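Local atomic coordinates of Pli0006 protein (Listeria innocua, PDB entry 3OP9), a protein that probably binds DNA as a plasmid-encoded transcriptional regulator of the helix-turn-helix (XRE) family. Residues H8-H21 with L57-G70. Residues are numbered along the deposited sequence; the frame is centred on the assembly and turned at random. Where two conformers were deposited one is given.
Sequences HQFAENLSRLKKEH and LATYFHLSIDELVG
Leu17 packs between Phe61 and Leu68 in the small hydrophobic core of a helix-turn-helix domain of the XRE type, where helix 10-21 closes against the end of helix 51-61 and, at 91°, against the short helix 65-69. The contact exemplifies how a small helical domain combines a core of leucines and aromatics with backbone carbonyls at a helix end that accept hydrogen bonds. Apolar packing runs along the helix from Phe10 to Leu17. Leu17 sends CD1 over one face of the Phe61 ring, 4.2 Å from its centroid, a CH-pi contact; the Leu17 and Leu68 side chains cross at about a right angle, and the same CD1 meets Leu63 tip to tip, 3.8 Å from Leu63 CD1. Nearer the start of the helix, Phe10 has CG anti to its backbone N (chi1 171°), which lays the ring alongside Leu68 and brings CZ within 3.8 Å of Leu57 CD1, a methyl lying at the ring edge. Leu54 of helix 51-61 packs on both Phe10 and Leu68. At the far end the aromatic pair is T-shaped: Phe61 turns its edge to the face of His21, with centroids 4.9 Å apart.

Polar bonds join the start of helix 10-21 to the C-terminal end of helix 65-69. Val69 O accepts from N of the N-cap residue Gln9 at 2.9 Å, next to Gly70, whose positive phi closes helix 65-69 in a Schellman motif. Buried Asn13 ND2 reaches Leu68 O at 3.1 Å, nearly straight and from above the carbonyl plane.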
loop_
_atom_site.group_PDB
_atom_site.type_symbol
_atom_site.label_atom_id
_atom_site.label_comp_id
_atom_site.label_asym_id
_atom_site.label_seq_id
_atom_site.Cartn_x
_atom_site.Cartn_y
_atom_site.Cartn_z
ATOM N N HIS A 8 -4.562 2.586 19.145
ATOM C CA HIS A 8 -3.811 3.520 18.292
ATOM C C HIS A 8 -2.751 4.240 19.113
ATOM O O HIS A 8 -2.783 4.196 20.346
ATOM C CB HIS A 8 -4.739 4.546 17.644
ATOM C CG HIS A 8 -5.381 5.491 18.612
ATOM N ND1 HIS A 8 -4.766 6.649 19.035
ATOM C CD2 HIS A 8 -6.596 5.470 19.216
ATOM C CE1 HIS A 8 -5.567 7.297 19.864
ATOM N NE2 HIS A 8 -6.688 6.607 19.983
ATOM N N GLN A 9 -1.825 4.919 18.445
ATOM C CA GLN A 9 -0.757 5.618 19.155
ATOM C C GLN A 9 -0.595 7.028 18.592
ATOM O O GLN A 9 0.498 7.495 18.311
ATOM C CB GLN A 9 0.532 4.809 19.076
ATOM C CG GLN A 9 1.092 4.630 17.708
ATOM C CD GLN A 9 2.344 3.764 17.733
ATOM O OE1 GLN A 9 2.314 2.638 18.236
ATOM N NE2 GLN A 9 3.458 4.300 17.222
ATOM N N PHE A 10 -1.718 7.708 18.407
ATOM C CA PHE A 10 -1.676 9.066 17.873
ATOM C C PHE A 10 -0.838 9.975 18.791
ATOM O O PHE A 10 -0.010 10.746 18.325
ATOM C CB PHE A 10 -3.084 9.642 17.730
ATOM C CG PHE A 10 -3.090 11.112 17.384
ATOM C CD1 PHE A 10 -2.593 11.553 16.148
ATOM C CD2 PHE A 10 -3.540 12.050 18.304
ATOM C CE1 PHE A 10 -2.585 12.914 15.821
ATOM C CE2 PHE A 10 -3.537 13.405 17.991
ATOM C CZ PHE A 10 -3.064 13.839 16.747
ATOM N N ALA A 11 -1.021 9.885 20.100
ATOM C CA ALA A 11 -0.363 10.871 20.950
ATOM C C ALA A 11 1.160 10.673 20.872
ATOM O O ALA A 11 1.929 11.646 20.816
ATOM C CB ALA A 11 -0.849 10.770 22.381
ATOM N N GLU A 12 1.587 9.404 20.892
ATOM C CA GLU A 12 3.019 9.044 20.814
ATOM C C GLU A 12 3.600 9.503 19.467
ATOM O O GLU A 12 4.704 10.051 19.401
ATOM C CB GLU A 12 3.181 7.520 21.012
ATOM C CG GLU A 12 4.619 7.026 20.871
ATOM C CD GLU A 12 4.772 5.513 21.113
ATOM O OE1 GLU A 12 3.892 4.904 21.766
ATOM O OE2 GLU A 12 5.778 4.934 20.644
ATOM N N ASN A 13 2.841 9.284 18.395
ATOM C CA ASN A 13 3.273 9.668 17.046
ATOM C C ASN A 13 3.358 11.169 16.881
ATOM O O ASN A 13 4.321 11.687 16.311
ATOM C CB ASN A 13 2.327 9.099 15.978
ATOM C CG ASN A 13 2.448 7.611 15.849
ATOM O OD1 ASN A 13 3.377 7.016 16.389
ATOM N ND2 ASN A 13 1.549 7.002 15.096
ATOM N N LEU A 14 2.365 11.882 17.400
ATOM C CA LEU A 14 2.394 13.318 17.244
ATOM C C LEU A 14 3.596 13.846 18.046
ATOM O O LEU A 14 4.288 14.761 17.617
ATOM C CB LEU A 14 1.082 13.945 17.730
ATOM C CG LEU A 14 1.024 15.455 17.462
ATOM C CD1 LEU A 14 1.089 15.731 15.960
ATOM C CD2 LEU A 14 -0.224 16.054 18.044
ATOM N N SER A 15 3.856 13.244 19.209
ATOM C CA SER A 15 4.967 13.673 20.049
ATOM C C SER A 15 6.303 13.464 19.315
ATOM O O SER A 15 7.191 14.311 19.364
ATOM C CB SER A 15 4.945 12.940 21.400
ATOM O OG SER A 15 3.785 13.297 22.169
ATOM N N ARG A 16 6.436 12.345 18.609
ATOM C CA ARG A 16 7.671 12.069 17.894
ATOM C C ARG A 16 7.838 12.974 16.664
ATOM O O ARG A 16 8.958 13.361 16.335
ATOM C CB ARG A 16 7.758 10.617 17.448
ATOM C CG ARG A 16 9.137 10.353 16.827
ATOM C CD ARG A 16 9.361 8.940 16.472
ATOM N NE ARG A 16 9.407 8.050 17.625
ATOM C CZ ARG A 16 10.489 7.819 18.371
ATOM N NH1 ARG A 16 11.637 8.445 18.135
ATOM N NH2 ARG A 16 10.407 6.958 19.370
ATOM N N LEU A 17 6.736 13.289 15.993
ATOM C CA LEU A 17 6.758 14.207 14.855
ATOM C C LEU A 17 7.199 15.584 15.325
ATOM O O LEU A 17 8.046 16.222 14.705
ATOM C CB LEU A 17 5.358 14.284 14.203
ATOM C CG LEU A 17 5.007 13.082 13.334
ATOM C CD1 LEU A 17 3.520 13.088 12.991
ATOM C CD2 LEU A 17 5.876 13.049 12.055
ATOM N N LYS A 18 6.638 16.030 16.440
ATOM C CA LYS A 18 6.988 17.317 17.015
ATOM C C LYS A 18 8.480 17.380 17.314
ATOM O O LYS A 18 9.157 18.384 17.024
ATOM C CB LYS A 18 6.187 17.540 18.296
ATOM C CG LYS A 18 6.464 18.864 18.993
ATOM C CD LYS A 18 6.319 18.731 20.497
ATOM C CE LYS A 18 6.587 20.052 21.213
ATOM N NZ LYS A 18 6.150 20.016 22.641
ATOM N N LYS A 19 8.997 16.295 17.877
ATOM C CA LYS A 19 10.402 16.230 18.261
ATOM C C LYS A 19 11.283 16.225 17.021
ATOM O O LYS A 19 12.207 17.012 16.903
ATOM C CB LYS A 19 10.681 14.962 19.084
ATOM C CG LYS A 19 12.189 14.706 19.321
ATOM C CD LYS A 19 12.462 13.449 20.151
ATOM C CE LYS A 19 12.281 12.154 19.347
ATOM N NZ LYS A 19 13.329 11.948 18.298
ATOM N N GLU A 20 10.987 15.335 16.085
ATOM C CA GLU A 20 11.838 15.159 14.920
ATOM C C GLU A 20 11.797 16.353 13.989
ATOM O O GLU A 20 12.726 16.558 13.222
ATOM C CB GLU A 20 11.447 13.903 14.164
ATOM C CG GLU A 20 11.768 12.652 14.947
ATOM C CD GLU A 20 12.021 11.450 14.065
ATOM O OE1 GLU A 20 11.885 11.582 12.826
ATOM O OE2 GLU A 20 12.372 10.381 14.614
ATOM N N HIS A 21 10.727 17.140 14.052
ATOM C CA HIS A 21 10.608 18.302 13.180
ATOM C C HIS A 21 11.024 19.593 13.864
ATOM O O HIS A 21 11.039 20.638 13.232
ATOM C CB HIS A 21 9.180 18.431 12.650
ATOM C CG HIS A 21 8.857 17.453 11.566
ATOM N ND1 HIS A 21 8.902 17.780 10.229
ATOM C CD2 HIS A 21 8.489 16.147 11.621
ATOM C CE1 HIS A 21 8.577 16.722 9.506
ATOM N NE2 HIS A 21 8.299 15.726 10.329
ATOM N N LEU A 57 -3.176 17.410 9.716
ATOM C CA LEU A 57 -1.849 16.931 10.150
ATOM C C LEU A 57 -1.251 15.950 9.135
ATOM O O LEU A 57 -0.048 15.991 8.812
ATOM C CB LEU A 57 -1.948 16.241 11.521
ATOM C CG LEU A 57 -2.267 17.177 12.694
ATOM C CD1 LEU A 57 -2.671 16.409 13.918
ATOM C CD2 LEU A 57 -1.037 18.050 12.957
ATOM N N ALA A 58 -2.074 15.043 8.633
ATOM C CA ALA A 58 -1.548 14.041 7.684
ATOM C C ALA A 58 -1.050 14.739 6.428
ATOM O O ALA A 58 -0.038 14.354 5.844
ATOM C CB ALA A 58 -2.633 13.023 7.334
ATOM N N THR A 59 -1.777 15.776 6.000
ATOM C CA THR A 59 -1.401 16.496 4.794
ATOM C C THR A 59 -0.080 17.254 5.059
ATOM O O THR A 59 0.826 17.255 4.229
ATOM C CB THR A 59 -2.532 17.472 4.390
ATOM O OG1 THR A 59 -3.712 16.711 4.094
ATOM C CG2 THR A 59 -2.140 18.296 3.168
ATOM N N TYR A 60 0.022 17.885 6.223
ATOM C CA TYR A 60 1.220 18.678 6.536
ATOM C C TYR A 60 2.483 17.794 6.548
ATOM O O TYR A 60 3.500 18.151 5.972
ATOM C CB TYR A 60 1.059 19.383 7.877
ATOM C CG TYR A 60 2.268 20.209 8.195
ATOM C CD1 TYR A 60 2.427 21.470 7.629
ATOM C CD2 TYR A 60 3.280 19.717 9.003
ATOM C CE1 TYR A 60 3.554 22.234 7.888
ATOM C CE2 TYR A 60 4.412 20.490 9.267
ATOM C CZ TYR A 60 4.527 21.744 8.701
ATOM O OH TYR A 60 5.637 22.521 8.953
ATOM N N PHE A 61 2.382 16.627 7.176
ATOM C CA PHE A 61 3.506 15.720 7.384
ATOM C C PHE A 61 3.624 14.696 6.270
ATOM O O PHE A 61 4.513 13.854 6.303
ATOM C CB PHE A 61 3.345 14.995 8.730
ATOM C CG PHE A 61 3.550 15.890 9.906
ATOM C CD1 PHE A 61 4.812 16.432 10.153
ATOM C CD2 PHE A 61 2.521 16.191 10.765
ATOM C CE1 PHE A 61 5.026 17.252 11.239
ATOM C CE2 PHE A 61 2.735 17.021 11.857
ATOM C CZ PHE A 61 3.996 17.554 12.091
ATOM N N HIS A 62 2.739 14.772 5.277
ATOM C CA HIS A 62 2.763 13.839 4.135
ATOM C C HIS A 62 2.635 12.377 4.568
ATOM O O HIS A 62 3.428 11.535 4.147
ATOM C CB HIS A 62 4.058 13.977 3.332
ATOM C CG HIS A 62 4.312 15.362 2.837
ATOM N ND1 HIS A 62 3.373 16.080 2.131
ATOM C CD2 HIS A 62 5.398 16.163 2.945
ATOM C CE1 HIS A 62 3.868 17.268 1.822
ATOM N NE2 HIS A 62 5.093 17.344 2.310
ATOM N N LEU A 63 1.628 12.083 5.382
ATOM C CA LEU A 63 1.448 10.760 5.979
ATOM C C LEU A 63 0.064 10.259 5.613
ATOM O O LEU A 63 -0.826 11.065 5.361
ATOM C CB LEU A 63 1.504 10.888 7.500
ATOM C CG LEU A 63 2.836 11.402 8.071
ATOM C CD1 LEU A 63 2.691 11.610 9.568
ATOM C CD2 LEU A 63 3.910 10.404 7.765
ATOM N N SER A 64 -0.136 8.945 5.617
ATOM C CA SER A 64 -1.507 8.438 5.572
ATOM C C SER A 64 -2.113 8.724 6.938
ATOM O O SER A 64 -1.394 8.890 7.927
ATOM C CB SER A 64 -1.526 6.936 5.287
ATOM O OG SER A 64 -0.909 6.259 6.367
ATOM N N ILE A 65 -3.440 8.779 7.016
ATOM C CA ILE A 65 -4.069 8.946 8.311
ATOM C C ILE A 65 -3.750 7.718 9.145
ATOM O O ILE A 65 -3.539 7.825 10.337
ATOM C CB ILE A 65 -5.594 9.121 8.173
ATOM C CG1 ILE A 65 -5.885 10.410 7.407
ATOM C CG2 ILE A 65 -6.263 9.174 9.550
ATOM C CD1 ILE A 65 -7.363 10.596 7.112
ATOM N N ASP A 66 -3.710 6.552 8.502
ATOM C CA ASP A 66 -3.372 5.310 9.221
ATOM C C ASP A 66 -1.994 5.372 9.893
ATOM O O ASP A 66 -1.854 4.985 11.039
ATOM C CB ASP A 66 -3.480 4.108 8.279
ATOM C CG ASP A 66 -4.925 3.899 7.772
ATOM O OD1 ASP A 66 -5.335 4.604 6.834
ATOM O OD2 ASP A 66 -5.679 3.076 8.313
ATOM N N GLU A 67 -0.981 5.837 9.164
ATOM C CA GLU A 67 0.358 6.025 9.723
ATOM C C GLU A 67 0.305 7.039 10.879
ATOM O O GLU A 67 0.912 6.831 11.935
ATOM C CB GLU A 67 1.322 6.560 8.634
ATOM C CG GLU A 67 1.727 5.521 7.591
ATOM C CD GLU A 67 2.480 6.111 6.384
ATOM O OE1 GLU A 67 2.339 7.334 6.102
ATOM O OE2 GLU A 67 3.191 5.333 5.707
ATOM N N LEU A 68 -0.330 8.177 10.646
ATOM C CA LEU A 68 -0.417 9.222 11.689
ATOM C C LEU A 68 -1.005 8.728 13.015
ATOM O O LEU A 68 -0.487 9.042 14.097
ATOM C CB LEU A 68 -1.262 10.392 11.173
ATOM C CG LEU A 68 -1.494 11.555 12.129
ATOM C CD1 LEU A 68 -0.144 12.175 12.586
ATOM C CD2 LEU A 68 -2.408 12.607 11.463
ATOM N N VAL A 69 -2.085 7.955 12.955
ATOM C CA VAL A 69 -2.640 7.443 14.190
ATOM C C VAL A 69 -2.132 6.077 14.627
ATOM O O VAL A 69 -2.476 5.666 15.718
ATOM C CB VAL A 69 -4.179 7.421 14.183
ATOM C CG1 VAL A 69 -4.710 8.754 13.748
ATOM C CG2 VAL A 69 -4.710 6.270 13.310
ATOM N N GLY A 70 -1.326 5.373 13.819
ATOM C CA GLY A 70 -0.842 4.045 14.205
ATOM C C GLY A 70 -1.926 2.966 14.153
ATOM O O GLY A 70 -1.972 2.024 14.963
#